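PDB 5EHK: lantibiotic dehydratase from Microbispora corallina, which probably dehydrates serine and threonine residues of the NAI-107 precursor peptide in a glutamyl-tRNA-dependent way during lantibiotic biosynthesis. Local coordinates for residues Arg171-Leu177 against Leu289-Leu295; Leu582-Pro586 against Pro636-Ser640. All coordinates share one frame; numbering follows the deposited sequence.

How the interactions relate
Interaction 1 and interaction 2 lie side by side in the N-terminal family region, with centres about 12 Å apart. His584 joins them. It sits in the first segment of interaction 2 but turns away from 636-640 and packs on 289-295. His584 CE1 lies 3.4 Å from Pro294 CG and 3.6 Å from Leu289 CD2. Leu289 CB also lies 3.6 Å from Ala583 O, and Asp290 O lies 3.7 Å from Pro586 CB. Segment 582-586 thus touches both 289-295 and 636-640. Interaction 1 joins a strand-to-helix junction to the start of helix 294-306. Interaction 2 joins two loops beside a mixed sheet.

Interaction 1: Arg171-Leu177 against Leu289-Leu295; sequences RADMEWL and LDGDDPL
Arg171, next to last in strand 167-172, lies alongside Asp293. The two side chains run antiparallel, side by side, with guanidinium and carboxylate planes 3° apart. Arg171 NE is 3.8 Å from Asp293 OD1, a long salt bridge. The oxygen stands off the guanidinium plane, so only charge attracts, with no directed N-H. The arginine chain is stretched out, which carries the guanidinium past the carboxylate to the backbone of 292-293. There Asp293 CA sits 3.5 Å above one face of the Arg171 guanidinium, nearer its border than its middle. Ala172 follows, its CB 4.2 Å from Leu295 CB. Asp173 is the N-cap of helix 174-185. Asp173 OD2 accepts from Trp176 N at 2.9 Å, and Asn581 holds OD1. Met174 bends at chi2 and chi3 (-65° and -57°), which brings its end back toward 289-295. Met174 SD rests 3.8 Å from Pro294 CB, and Met174 CE reaches Leu289 CD2. Leu177, one turn into the helix, straddles the next pair. Leu177 CD2 lies 3.8 Å from Pro294 CB, and Leu177 CD1 is equally close to Leu295 CD1. Pro294 is thus touched by both Met174 and Leu177. Asp293 is itself an N-cap, of helix 294-306, through a weak bond from Leu295 N to Asp293 OD1 at 3.4 Å. The contact therefore packs two capped helix starts together. Its inner part is apolar. At its partly exposed end, Asp293 OD1 takes the weak cap bond and lies in the long salt bridge with Arg171; the nearby positive charge would probably favour its ionised form.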
loop_
_atom_site.group_PDB
_atom_site.type_symbol
_atom_site.label_atom_id
_atom_site.label_comp_id
_atom_site.label_asym_id
_atom_site.label_seq_id
_atom_site.Cartn_x
_atom_site.Cartn_y
_atom_site.Cartn_z
ATOM N N ARG A 171 -11.695 22.893 -40.082
ATOM C CA ARG A 171 -12.665 23.380 -39.113
ATOM C C ARG A 171 -12.039 24.311 -38.100
ATOM O O ARG A 171 -10.821 24.340 -37.917
ATOM C CB ARG A 171 -13.357 22.221 -38.395
ATOM C CG ARG A 171 -14.378 21.495 -39.242
ATOM C CD ARG A 171 -14.780 20.180 -38.614
ATOM N NE ARG A 171 -15.927 19.593 -39.301
ATOM C CZ ARG A 171 -16.454 18.408 -39.005
ATOM N NH1 ARG A 171 -15.916 17.672 -38.038
ATOM N NH2 ARG A 171 -17.510 17.956 -39.677
ATOM N N ALA A 172 -12.898 25.087 -37.461
ATOM C CA ALA A 172 -12.486 26.024 -36.440
ATOM C C ALA A 172 -12.008 25.255 -35.228
ATOM O O ALA A 172 -12.622 24.274 -34.847
ATOM C CB ALA A 172 -13.655 26.919 -36.073
ATOM N N ASP A 173 -10.889 25.679 -34.649
ATOM C CA ASP A 173 -10.397 25.124 -33.389
ATOM C C ASP A 173 -11.369 25.499 -32.280
ATOM O O ASP A 173 -11.789 26.656 -32.198
ATOM C CB ASP A 173 -8.995 25.659 -33.102
ATOM C CG ASP A 173 -8.567 25.484 -31.657
ATOM O OD1 ASP A 173 -8.175 24.361 -31.267
ATOM O OD2 ASP A 173 -8.551 26.495 -30.924
ATOM N N MET A 174 -11.740 24.528 -31.441
ATOM C CA MET A 174 -12.774 24.754 -30.421
ATOM C C MET A 174 -12.429 25.874 -29.450
ATOM O O MET A 174 -13.290 26.671 -29.084
ATOM C CB MET A 174 -13.093 23.475 -29.654
ATOM C CG MET A 174 -14.014 22.544 -30.391
ATOM S SD MET A 174 -15.634 23.316 -30.604
ATOM C CE MET A 174 -16.061 23.646 -28.906
ATOM N N GLU A 175 -11.173 25.918 -29.030
ATOM C CA GLU A 175 -10.718 26.963 -28.144
ATOM C C GLU A 175 -10.923 28.309 -28.826
ATOM O O GLU A 175 -11.423 29.254 -28.220
ATOM C CB GLU A 175 -9.254 26.738 -27.780
ATOM C CG GLU A 175 -8.838 27.430 -26.510
ATOM C CD GLU A 175 -7.622 26.792 -25.869
ATOM O OE1 GLU A 175 -7.425 25.579 -26.079
ATOM O OE2 GLU A 175 -6.885 27.486 -25.131
ATOM N N TRP A 176 -10.567 28.375 -30.106
ATOM C CA TRP A 176 -10.756 29.584 -30.907
ATOM C C TRP A 176 -12.241 29.949 -31.026
ATOM O O TRP A 176 -12.638 31.070 -30.717
ATOM C CB TRP A 176 -10.086 29.438 -32.290
ATOM C CG TRP A 176 -10.257 30.638 -33.194
ATOM C CD1 TRP A 176 -9.516 31.788 -33.185
ATOM C CD2 TRP A 176 -11.242 30.808 -34.222
ATOM N NE1 TRP A 176 -9.976 32.656 -34.145
ATOM C CE2 TRP A 176 -11.038 32.079 -34.791
ATOM C CE3 TRP A 176 -12.272 30.008 -34.715
ATOM C CZ2 TRP A 176 -11.826 32.565 -35.829
ATOM C CZ3 TRP A 176 -13.055 30.494 -35.740
ATOM C CH2 TRP A 176 -12.826 31.759 -36.291
ATOM N N LEU A 177 -13.053 29.004 -31.479
ATOM C CA LEU A 177 -14.477 29.257 -31.659
ATOM C C LEU A 177 -15.172 29.675 -30.367
ATOM O O LEU A 177 -16.064 30.521 -30.383
ATOM C CB LEU A 177 -15.181 28.036 -32.248
ATOM C CG LEU A 177 -16.681 28.242 -32.445
ATOM C CD1 LEU A 177 -16.920 29.382 -33.422
ATOM C CD2 LEU A 177 -17.348 26.949 -32.927
ATOM N N LEU A 289 -20.960 19.180 -29.664
ATOM C CA LEU A 289 -20.060 18.064 -29.929
ATOM C C LEU A 289 -20.835 16.784 -30.254
ATOM O O LEU A 289 -20.611 15.725 -29.653
ATOM C CB LEU A 289 -19.079 17.826 -28.777
ATOM C CG LEU A 289 -18.326 19.044 -28.267
ATOM C CD1 LEU A 289 -17.259 18.613 -27.293
ATOM C CD2 LEU A 289 -17.727 19.829 -29.406
ATOM N N ASP A 290 -21.737 16.875 -31.220
ATOM C CA ASP A 290 -22.505 15.706 -31.618
ATOM C C ASP A 290 -22.074 15.143 -32.969
ATOM O O ASP A 290 -22.661 14.185 -33.456
ATOM C CB ASP A 290 -23.989 16.030 -31.658
ATOM C CG ASP A 290 -24.292 17.257 -32.485
ATOM O OD1 ASP A 290 -23.388 17.790 -33.180
ATOM O OD2 ASP A 290 -25.456 17.694 -32.431
ATOM N N GLY A 291 -21.048 15.725 -33.572
ATOM C CA GLY A 291 -20.566 15.227 -34.849
ATOM C C GLY A 291 -20.595 16.226 -35.995
ATOM O O GLY A 291 -19.838 16.082 -36.946
ATOM N N ASP A 292 -21.449 17.240 -35.896
ATOM C CA ASP A 292 -21.494 18.322 -36.880
ATOM C C ASP A 292 -20.252 19.200 -36.808
ATOM O O ASP A 292 -19.496 19.132 -35.850
ATOM C CB ASP A 292 -22.758 19.178 -36.687
ATOM C CG ASP A 292 -23.004 20.176 -37.846
ATOM O OD1 ASP A 292 -22.507 19.925 -38.983
ATOM O OD2 ASP A 292 -23.724 21.190 -37.618
ATOM N N ASP A 293 -20.065 20.027 -37.832
ATOM C CA ASP A 293 -19.071 21.084 -37.812
ATOM C C ASP A 293 -19.517 22.065 -36.732
ATOM O O ASP A 293 -20.678 22.497 -36.720
ATOM C CB ASP A 293 -19.023 21.752 -39.198
ATOM C CG ASP A 293 -18.139 23.003 -39.251
ATOM O OD1 ASP A 293 -17.129 23.107 -38.515
ATOM O OD2 ASP A 293 -18.458 23.888 -40.073
ATOM N N PRO A 294 -18.614 22.365 -35.784
ATOM C CA PRO A 294 -18.865 23.332 -34.714
ATOM C C PRO A 294 -19.171 24.725 -35.256
ATOM O O PRO A 294 -20.131 25.339 -34.779
ATOM C CB PRO A 294 -17.558 23.323 -33.900
ATOM C CG PRO A 294 -16.529 22.740 -34.823
ATOM C CD PRO A 294 -17.297 21.725 -35.634
ATOM N N LEU A 295 -18.382 25.218 -36.216
ATOM C CA LEU A 295 -18.594 26.571 -36.745
ATOM C C LEU A 295 -19.998 26.725 -37.329
ATOM O O LEU A 295 -20.713 27.694 -37.031
ATOM C CB LEU A 295 -17.534 26.928 -37.781
ATOM C CG LEU A 295 -17.549 28.357 -38.330
ATOM C CD1 LEU A 295 -17.416 29.386 -37.217
ATOM C CD2 LEU A 295 -16.402 28.536 -39.295
#

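Interaction 2: Leu582-Pro586 against Pro636-Ser640; sequences LAHTP and PNMVS
Thr585 packs its side chain on Asn637, and the two side chains meet roughly perpendicular to each other. Thr585 CB lies 3.7 Å from Pro636 O. From there the side chain forks, and both branches touch Asn637. Thr585 CG2 packs 3.4 Å from Asn637 CB. Thr585 OG1 lies 3.6 Å from Asn637 CB and also passes near Asn637 ND2. With chi1 at 63°, OG1 stands between its own backbone N and carbonyl carbon, and it also gives a weak hydrogen bond back to Ala583 O. His584, between these residues, is the centre of an inverse gamma turn.

Asn637 makes an Asx turn. Asn637 OD1 accepts from Val639 N, 2.6 Å away, and the donor lies 28° off the plane of the amide carbonyl. The bond closes a turn in the loop between strand 629-634 and helix 641-644 and would limit rotation of the amide. Val639, at the end of the turn, faces the other loop. Val639 CG2 sits 3.5 Å from Leu582 O and touches the CB atoms of Leu582 and Ala583. Elsewhere Val639 meets Phe572 of strand 566-572, next to strand 629-634 in the mixed sheet. A water modelled between Leu582 O and Met638 N sits too close to the carbonyl oxygen, so a bridge there is doubtful. At the far end, Pro636 CB lies 3.8 Å from Pro586 O.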
loop_
_atom_site.group_PDB
_atom_site.type_symbol
_atom_site.label_atom_id
_atom_site.label_comp_id
_atom_site.label_asym_id
_atom_site.label_seq_id
_atom_site.Cartn_x
_atom_site.Cartn_y
_atom_site.Cartn_z
ATOM N N LEU A 582 -11.074 16.855 -30.883
ATOM C CA LEU A 582 -11.189 15.443 -31.246
ATOM C C LEU A 582 -12.487 14.809 -30.768
ATOM O O LEU A 582 -12.598 13.593 -30.672
ATOM C CB LEU A 582 -9.992 14.654 -30.712
ATOM C CG LEU A 582 -8.603 15.208 -31.035
ATOM C CD1 LEU A 582 -7.530 14.340 -30.421
ATOM C CD2 LEU A 582 -8.405 15.309 -32.547
ATOM N N ALA A 583 -13.463 15.646 -30.454
ATOM C CA ALA A 583 -14.669 15.175 -29.802
ATOM C C ALA A 583 -15.887 15.395 -30.679
ATOM O O ALA A 583 -17.019 15.238 -30.217
ATOM C CB ALA A 583 -14.849 15.824 -28.430
ATOM N N HIS A 584 -15.659 15.788 -31.930
ATOM C CA HIS A 584 -16.752 15.938 -32.901
ATOM C C HIS A 584 -17.214 14.587 -33.435
ATOM O O HIS A 584 -16.969 14.251 -34.585
ATOM C CB HIS A 584 -16.296 16.831 -34.043
ATOM C CG HIS A 584 -15.893 18.194 -33.592
ATOM N ND1 HIS A 584 -16.773 19.051 -32.969
ATOM C CD2 HIS A 584 -14.696 18.828 -33.615
ATOM C CE1 HIS A 584 -16.141 20.169 -32.652
ATOM N NE2 HIS A 584 -14.879 20.058 -33.030
ATOM N N THR A 585 -17.921 13.831 -32.599
ATOM C CA THR A 585 -18.159 12.428 -32.853
ATOM C C THR A 585 -19.609 12.091 -32.618
ATOM O O THR A 585 -20.148 12.405 -31.584
ATOM C CB THR A 585 -17.316 11.622 -31.904
ATOM O OG1 THR A 585 -17.738 11.896 -30.568
ATOM C CG2 THR A 585 -15.855 12.021 -32.045
ATOM N N PRO A 586 -20.251 11.444 -33.592
ATOM C CA PRO A 586 -21.701 11.269 -33.530
ATOM C C PRO A 586 -22.150 10.180 -32.567
ATOM O O PRO A 586 -21.418 9.232 -32.280
ATOM C CB PRO A 586 -22.064 10.884 -34.968
ATOM C CG PRO A 586 -20.842 10.216 -35.500
ATOM C CD PRO A 586 -19.663 10.848 -34.805
ATOM N N PRO A 636 -18.166 7.257 -27.604
ATOM C CA PRO A 636 -17.945 6.985 -29.028
ATOM C C PRO A 636 -16.829 7.794 -29.670
ATOM O O PRO A 636 -16.906 8.047 -30.868
ATOM C CB PRO A 636 -19.266 7.414 -29.666
ATOM C CG PRO A 636 -20.241 7.504 -28.548
ATOM C CD PRO A 636 -19.443 7.951 -27.382
ATOM N N ASN A 637 -15.804 8.151 -28.908
ATOM C CA ASN A 637 -14.613 8.759 -29.465
ATOM C C ASN A 637 -13.366 8.269 -28.721
ATOM O O ASN A 637 -13.446 7.410 -27.850
ATOM C CB ASN A 637 -14.713 10.269 -29.375
ATOM C CG ASN A 637 -14.789 10.767 -27.941
ATOM O OD1 ASN A 637 -13.895 10.493 -27.111
ATOM N ND2 ASN A 637 -15.866 11.482 -27.627
ATOM N N MET A 638 -12.218 8.845 -29.045
ATOM C CA MET A 638 -10.991 8.435 -28.416
ATOM C C MET A 638 -10.422 9.520 -27.500
ATOM O O MET A 638 -9.234 9.517 -27.171
ATOM C CB MET A 638 -9.976 8.013 -29.471
ATOM C CG MET A 638 -10.354 6.746 -30.176
ATOM S SD MET A 638 -10.347 5.309 -29.072
ATOM C CE MET A 638 -8.623 5.200 -28.638
ATOM N N VAL A 639 -11.266 10.441 -27.057
ATOM C CA VAL A 639 -10.819 11.344 -26.006
ATOM C C VAL A 639 -10.705 10.600 -24.677
ATOM O O VAL A 639 -11.581 9.824 -24.300
ATOM C CB VAL A 639 -11.719 12.566 -25.906
ATOM C CG1 VAL A 639 -11.213 13.520 -24.832
ATOM C CG2 VAL A 639 -11.780 13.225 -27.265
ATOM N N SER A 640 -9.604 10.828 -23.987
ATOM C CA SER A 640 -9.300 10.121 -22.753
ATOM C C SER A 640 -10.158 10.589 -21.586
ATOM O O SER A 640 -9.937 11.688 -21.066
ATOM C CB SER A 640 -7.846 10.377 -22.379
ATOM O OG SER A 640 -7.565 9.839 -21.098
HETATM O O HOH W 1 -11.870 11.279 -30.999
#